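PDB 3CX3: lipoprotein from Streptococcus pneumoniae, which binds zinc and, as a lipoprotein homologous to ABC-transporter solute-binding proteins, probably takes part in zinc uptake. Local coordinates for residues Val61-His67 with Val85-Ser91; Ile43-Pro48 with Leu69-Ala73. All coordinates share one frame; numbering follows the deposited sequence.

Interaction 1 (Val61-His67 with Val85-Ser91); sequences VFVYHSH and VKVLEAS
V61 to Y64 run alongside K86 to E89 as neighbouring parallel strands, their axes 4.8 Å apart and inclined by 17°. The register is fixed by backbone bonds that alternate in direction: F62 N reaches K86 O at 2.8 Å, L88 N answers to F62 O, Y64 N goes to L88 O, and A90 N carries the pattern past the strand ends to Y64 O at 3.0 Å.

The close-packed part is Y64 over E89. Y64 sets its CG between its own N and carbonyl carbon (chi1 72°), which lays the ring over E89; E89 CA stands over one face in a CH-pi contact, 4.3 Å from the ring centroid, and E89 CG comes to 3.6 Å from Y64 CZ. V87 CG1 wedges against the edges of the F62 and Y64 rings. On the other face V61, V63 and L88 form an apolar layer, V61 CG1 lying 3.9 Å from L88 CD1.

Beyond the strands, H65 O is gripped twice by S91: S91 N lies close to the line of the carbonyl, though its N-H is bent away from it, whereas S91 OG, 2.7 Å from H65 O, sits 41° out of the carbonyl plane. A water joins S91 OG to S66 OG, which also hydrogen-bonds T68. The loose side is at exposed H67. E89 OE1 takes H67 N on its anti lone pair, but both H67 nitrogens are too close to OE1 (ND1 at 2.4 Å), leaving the carboxylate's placing doubtful. At the start of the pair, K86, partly exposed, sends its amine to K84 O.

Strand 86-89 borders one of two 2-1-3-4 parallel sheets, one per lobe, consistent with the zinc-uptake component A family; strand 61-64 continues to strand 12-15. Helix 125-142 covers L88 and A90, helix 18-28 V63.

Interaction 2 (Ile43-Pro48 with Leu69-Ala73); sequences IHSFEP and LESWA. With ZN (zinc ion), chain E.
I43 begins the contact by crossing L69 at about a right angle, its CG1 3.6 Å from L69 CD1. CG1 is anti to the backbone N (chi1 -173°), and from it CD1 extends to the aliphatic part of E70, reaching CG at 3.7 Å, and grazes the far corner of the W72 ring.

The next residue, H44, faces the metal. Its NE2 binds the zinc ion at 2.0 Å, and the site is completed by H120, H184 and E259. L69 CD2 rests over one face of the imidazole, on its ND1/CE1 side, in a CH-pi contact 4.1 Å from the ring centroid.

Past S45, F46 presents the edge of its ring to W72 in an offset edge-to-face pair, with F46 and the six-membered ring of W72 having centroids 5.6 Å apart and planes at 66°. F46 O also approaches the indole, obliquely, at CZ3. E47 adds little beyond its carboxylate oxygen OE1 sliding past W72.

P48 closes the sequence over the indole: its CG lies 3.5 Å from the centroid of the five-membered ring, only 9° off the normal, while CD sits close above CD2. On the opposite face E70 CB, from the same segment as W72, lies 3.7 Å above the indole plane, toward the CZ2-CH2 rim. E70 itself centres an inverse gamma turn, closed by a weak bond from S71 N to L69 O, and its carboxylate is held by S16, H65 and S66.

Both segments are loops following parallel strands, 33-36 and 61-64 respectively. The first leads into helix 50-58, whose D52 and I53 touch F46 and P48; from the sheet side Y64 of strand 61-64 packs on E70 and A73, and F17 meets I43.

Overall arrangement
Interactions 1 and 2 have centres 12 Å apart and alternate along the chain: 43-48, 61-67, 69-73, 85-91. Strand 61-64 runs into the loop that carries 69-73. The two contacts meet at E70, whose OE2 lies 2.6 Å from H65 N, a probable hydrogen bond, and at A73, whose CB packs 3.7 Å from Y64 CZ. Interaction 2 holds the zinc ligand H44 itself; interaction 1 stands farther back, the nearest side-chain atom of H65 being about 9 Å from the ion. H65 NE2 nevertheless bonds P119 O, the residue before zinc ligand H120. The nearest side-chain atom of V87 is about 3 Å from a bound sodium ion.

Interaction 1 (Val61-His67 with Val85-Ser91)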
loop_
_atom_site.group_PDB
_atom_site.type_symbol
_atom_site.label_atom_id
_atom_site.label_comp_id
_atom_site.label_asym_id
_atom_site.label_seq_id
_atom_site.Cartn_x
_atom_site.Cartn_y
_atom_site.Cartn_z
ATOM N N VAL A 61 8.917 -4.690 18.770
ATOM C CA VAL A 61 7.730 -4.067 18.181
ATOM C C VAL A 61 7.370 -4.729 16.862
ATOM O O VAL A 61 8.236 -4.979 16.035
ATOM C CB VAL A 61 7.928 -2.533 17.949
ATOM C CG1 VAL A 61 6.773 -1.938 17.138
ATOM C CG2 VAL A 61 8.133 -1.792 19.294
ATOM N N PHE A 62 6.086 -5.020 16.670
ATOM C CA PHE A 62 5.621 -5.452 15.367
ATOM C C PHE A 62 4.518 -4.564 14.824
ATOM O O PHE A 62 3.517 -4.285 15.506
ATOM C CB PHE A 62 5.188 -6.911 15.380
ATOM C CG PHE A 62 4.665 -7.394 14.051
ATOM C CD1 PHE A 62 5.527 -7.532 12.954
ATOM C CD2 PHE A 62 3.324 -7.713 13.892
ATOM C CE1 PHE A 62 5.051 -7.985 11.733
ATOM C CE2 PHE A 62 2.841 -8.181 12.659
ATOM C CZ PHE A 62 3.704 -8.310 11.585
ATOM N N VAL A 63 4.717 -4.133 13.579
ATOM C CA VAL A 63 3.834 -3.165 12.934
ATOM C C VAL A 63 3.241 -3.706 11.648
ATOM O O VAL A 63 3.988 -4.048 10.718
ATOM C CB VAL A 63 4.569 -1.830 12.629
ATOM C CG1 VAL A 63 3.646 -0.851 11.960
ATOM C CG2 VAL A 63 5.118 -1.218 13.898
ATOM N N TYR A 64 1.905 -3.792 11.607
ATOM C CA TYR A 64 1.208 -4.144 10.379
ATOM C C TYR A 64 0.268 -3.020 9.922
ATOM O O TYR A 64 0.149 -1.994 10.604
ATOM C CB TYR A 64 0.533 -5.545 10.473
ATOM C CG TYR A 64 -0.672 -5.601 11.358
ATOM C CD1 TYR A 64 -0.547 -5.642 12.735
ATOM C CD2 TYR A 64 -1.951 -5.597 10.813
ATOM C CE1 TYR A 64 -1.671 -5.683 13.543
ATOM C CE2 TYR A 64 -3.076 -5.634 11.615
ATOM C CZ TYR A 64 -2.924 -5.670 12.980
ATOM O OH TYR A 64 -4.048 -5.710 13.783
ATOM N N HIS A 65 -0.361 -3.183 8.754
ATOM C CA HIS A 65 -1.236 -2.145 8.188
ATOM C C HIS A 65 -2.599 -2.142 8.862
ATOM O O HIS A 65 -2.969 -1.139 9.468
ATOM C CB HIS A 65 -1.343 -2.286 6.661
ATOM C CG HIS A 65 -2.351 -1.380 6.004
ATOM N ND1 HIS A 65 -2.213 -0.007 5.953
ATOM C CD2 HIS A 65 -3.482 -1.665 5.308
ATOM C CE1 HIS A 65 -3.241 0.519 5.298
ATOM N NE2 HIS A 65 -4.013 -0.467 4.878
ATOM N N SER A 66 -3.323 -3.267 8.779
ATOM C CA SER A 66 -4.761 -3.294 9.099
ATOM C C SER A 66 -5.315 -4.689 9.298
ATOM O O SER A 66 -4.865 -5.638 8.666
ATOM C CB SER A 66 -5.543 -2.638 7.962
ATOM O OG SER A 66 -6.931 -2.790 8.127
ATOM N N HIS A 67 -6.342 -4.812 10.136
ATOM C CA HIS A 67 -6.938 -6.109 10.414
ATOM C C HIS A 67 -7.599 -6.684 9.161
ATOM O O HIS A 67 -7.704 -7.896 9.016
ATOM C CB HIS A 67 -7.922 -6.032 11.601
ATOM C CG HIS A 67 -9.028 -5.034 11.420
ATOM N ND1 HIS A 67 -8.951 -3.741 11.891
ATOM C CD2 HIS A 67 -10.247 -5.148 10.833
ATOM C CE1 HIS A 67 -10.063 -3.093 11.582
ATOM N NE2 HIS A 67 -10.864 -3.923 10.937
ATOM N N VAL A 85 6.011 -8.183 22.709
ATOM C CA VAL A 85 5.835 -7.343 21.525
ATOM C C VAL A 85 4.725 -6.349 21.746
ATOM O O VAL A 85 3.697 -6.658 22.365
ATOM C CB VAL A 85 5.472 -8.128 20.244
ATOM C CG1 VAL A 85 6.695 -8.402 19.397
ATOM C CG2 VAL A 85 4.719 -9.396 20.559
ATOM N N LYS A 86 4.956 -5.143 21.247
ATOM C CA LYS A 86 3.896 -4.190 21.054
ATOM C C LYS A 86 3.430 -4.451 19.635
ATOM O O LYS A 86 4.210 -4.323 18.690
ATOM C CB LYS A 86 4.434 -2.771 21.218
ATOM C CG LYS A 86 5.613 -2.678 22.192
ATOM C CD LYS A 86 5.324 -3.366 23.544
ATOM C CE LYS A 86 6.460 -3.145 24.561
ATOM N NZ LYS A 86 7.703 -3.958 24.320
ATOM N N VAL A 87 2.186 -4.891 19.494
ATOM C CA VAL A 87 1.622 -5.148 18.186
ATOM C C VAL A 87 0.847 -3.899 17.820
ATOM O O VAL A 87 -0.031 -3.462 18.568
ATOM C CB VAL A 87 0.702 -6.414 18.157
ATOM C CG1 VAL A 87 0.423 -6.862 16.725
ATOM C CG2 VAL A 87 1.324 -7.558 18.920
ATOM N N LEU A 88 1.189 -3.312 16.676
ATOM C CA LEU A 88 0.649 -2.004 16.282
ATOM C C LEU A 88 -0.043 -2.021 14.914
ATOM O O LEU A 88 0.591 -2.282 13.889
ATOM C CB LEU A 88 1.757 -0.923 16.345
ATOM C CG LEU A 88 2.392 -0.767 17.747
ATOM C CD1 LEU A 88 3.528 0.221 17.763
ATOM C CD2 LEU A 88 1.351 -0.362 18.796
ATOM N N GLU A 89 -1.349 -1.740 14.912
ATOM C CA GLU A 89 -2.137 -1.638 13.664
ATOM C C GLU A 89 -2.063 -0.179 13.237
ATOM O O GLU A 89 -2.635 0.687 13.895
ATOM C CB GLU A 89 -3.581 -2.119 13.860
ATOM C CG GLU A 89 -4.361 -2.367 12.551
ATOM C CD GLU A 89 -5.915 -2.368 12.696
ATOM O OE1 GLU A 89 -6.604 -3.122 11.995
ATOM O OE2 GLU A 89 -6.477 -1.621 13.505
ATOM N N ALA A 90 -1.350 0.077 12.143
ATOM C CA ALA A 90 -0.940 1.423 11.761
ATOM C C ALA A 90 -2.063 2.243 11.187
ATOM O O ALA A 90 -1.992 3.471 11.182
ATOM C CB ALA A 90 0.246 1.376 10.804
ATOM N N SER A 91 -3.116 1.574 10.712
ATOM C CA SER A 91 -4.278 2.271 10.186
ATOM C C SER A 91 -5.415 2.284 11.178
ATOM O O SER A 91 -6.551 2.588 10.812
ATOM C CB SER A 91 -4.759 1.631 8.880
ATOM O OG SER A 91 -5.238 0.307 9.089
HETATM O O HOH W 1 -7.803 -0.516 9.552
#

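Interaction 2 (Ile43-Pro48 with Leu69-Ala73)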
loop_
_atom_site.group_PDB
_atom_site.type_symbol
_atom_site.label_atom_id
_atom_site.label_comp_id
_atom_site.label_asym_id
_atom_site.label_seq_id
_atom_site.Cartn_x
_atom_site.Cartn_y
_atom_site.Cartn_z
ATOM N N ILE A 43 1.328 -9.687 -0.165
ATOM C CA ILE A 43 0.666 -9.346 1.108
ATOM C C ILE A 43 -0.763 -9.876 1.288
ATOM O O ILE A 43 -1.176 -10.154 2.418
ATOM C CB ILE A 43 0.700 -7.785 1.395
ATOM C CG1 ILE A 43 0.176 -7.458 2.795
ATOM C CG2 ILE A 43 -0.098 -6.990 0.341
ATOM C CD1 ILE A 43 1.051 -7.917 3.934
ATOM N N HIS A 44 -1.503 -9.957 0.173
ATOM C CA HIS A 44 -2.892 -10.411 0.136
ATOM C C HIS A 44 -3.061 -11.918 0.449
ATOM O O HIS A 44 -3.966 -12.314 1.188
ATOM C CB HIS A 44 -3.516 -10.061 -1.224
ATOM C CG HIS A 44 -3.740 -8.588 -1.441
ATOM N ND1 HIS A 44 -4.882 -7.933 -1.029
ATOM C CD2 HIS A 44 -2.981 -7.651 -2.053
ATOM C CE1 HIS A 44 -4.806 -6.657 -1.357
ATOM N NE2 HIS A 44 -3.659 -6.458 -1.976
ATOM N N SER A 45 -2.181 -12.750 -0.104
ATOM C CA SER A 45 -2.268 -14.210 0.076
ATOM C C SER A 45 -1.249 -14.770 1.089
ATOM O O SER A 45 -1.228 -15.973 1.348
ATOM C CB SER A 45 -2.088 -14.906 -1.271
ATOM O OG SER A 45 -0.769 -14.681 -1.749
ATOM N N PHE A 46 -0.412 -13.895 1.647
ATOM C CA PHE A 46 0.730 -14.304 2.456
ATOM C C PHE A 46 0.312 -14.790 3.839
ATOM O O PHE A 46 -0.530 -14.176 4.494
ATOM C CB PHE A 46 1.710 -13.132 2.596
ATOM C CG PHE A 46 2.871 -13.412 3.515
ATOM C CD1 PHE A 46 4.022 -14.060 3.038
ATOM C CD2 PHE A 46 2.825 -13.032 4.857
ATOM C CE1 PHE A 46 5.103 -14.320 3.899
ATOM C CE2 PHE A 46 3.902 -13.293 5.715
ATOM C CZ PHE A 46 5.038 -13.941 5.232
ATOM N N GLU A 47 0.903 -15.885 4.294
ATOM C CA GLU A 47 0.639 -16.359 5.653
ATOM C C GLU A 47 1.983 -16.671 6.281
ATOM O O GLU A 47 2.747 -17.459 5.723
ATOM C CB GLU A 47 -0.262 -17.601 5.673
ATOM C CG GLU A 47 -1.586 -17.472 4.917
ATOM C CD GLU A 47 -2.680 -16.744 5.706
ATOM O OE1 GLU A 47 -2.436 -16.317 6.849
ATOM O OE2 GLU A 47 -3.803 -16.599 5.171
ATOM N N PRO A 48 2.282 -16.047 7.435
ATOM C CA PRO A 48 3.597 -16.167 8.079
ATOM C C PRO A 48 3.946 -17.600 8.491
ATOM O O PRO A 48 3.137 -18.275 9.131
ATOM C CB PRO A 48 3.453 -15.283 9.321
ATOM C CG PRO A 48 1.970 -15.245 9.577
ATOM C CD PRO A 48 1.368 -15.199 8.223
ATOM N N LEU A 69 -6.318 -6.571 6.169
ATOM C CA LEU A 69 -5.295 -6.973 5.207
ATOM C C LEU A 69 -4.488 -8.155 5.775
ATOM O O LEU A 69 -4.688 -9.321 5.404
ATOM C CB LEU A 69 -4.359 -5.794 4.904
ATOM C CG LEU A 69 -3.840 -5.492 3.479
ATOM C CD1 LEU A 69 -2.372 -4.950 3.519
ATOM C CD2 LEU A 69 -4.013 -6.673 2.473
ATOM N N GLU A 70 -3.575 -7.835 6.685
ATOM C CA GLU A 70 -2.881 -8.846 7.443
ATOM C C GLU A 70 -3.847 -9.421 8.494
ATOM O O GLU A 70 -3.905 -8.945 9.635
ATOM C CB GLU A 70 -1.623 -8.260 8.068
ATOM C CG GLU A 70 -0.747 -7.470 7.079
ATOM C CD GLU A 70 -0.916 -5.966 7.214
ATOM O OE1 GLU A 70 -2.101 -5.500 7.323
ATOM O OE2 GLU A 70 0.137 -5.260 7.238
ATOM N N SER A 71 -4.619 -10.425 8.054
ATOM C CA SER A 71 -5.625 -11.143 8.866
ATOM C C SER A 71 -5.057 -11.959 10.031
ATOM O O SER A 71 -5.699 -12.041 11.078
ATOM C CB SER A 71 -6.455 -12.078 7.988
ATOM O OG SER A 71 -7.387 -11.357 7.214
ATOM N N TRP A 72 -3.904 -12.611 9.841
ATOM C CA TRP A 72 -3.135 -13.087 10.992
ATOM C C TRP A 72 -2.630 -11.777 11.576
ATOM O O TRP A 72 -2.275 -10.884 10.818
ATOM C CB TRP A 72 -1.926 -13.917 10.555
ATOM C CG TRP A 72 -0.763 -13.017 10.226
ATOM C CD1 TRP A 72 0.200 -12.538 11.093
ATOM C CD2 TRP A 72 -0.499 -12.417 8.965
ATOM N NE1 TRP A 72 1.064 -11.699 10.426
ATOM C CE2 TRP A 72 0.654 -11.604 9.121
ATOM C CE3 TRP A 72 -1.110 -12.502 7.713
ATOM C CZ2 TRP A 72 1.200 -10.893 8.075
ATOM C CZ3 TRP A 72 -0.577 -11.792 6.678
ATOM C CH2 TRP A 72 0.574 -10.996 6.860
ATOM N N ALA A 73 -2.580 -11.625 12.890
ATOM C CA ALA A 73 -2.040 -10.381 13.475
ATOM C C ALA A 73 -2.901 -10.074 14.645
ATOM O O ALA A 73 -2.411 -9.830 15.749
ATOM C CB ALA A 73 -2.070 -9.211 12.481
HETATM ZN ZN ZN E . -3.463 -4.954 -3.273
#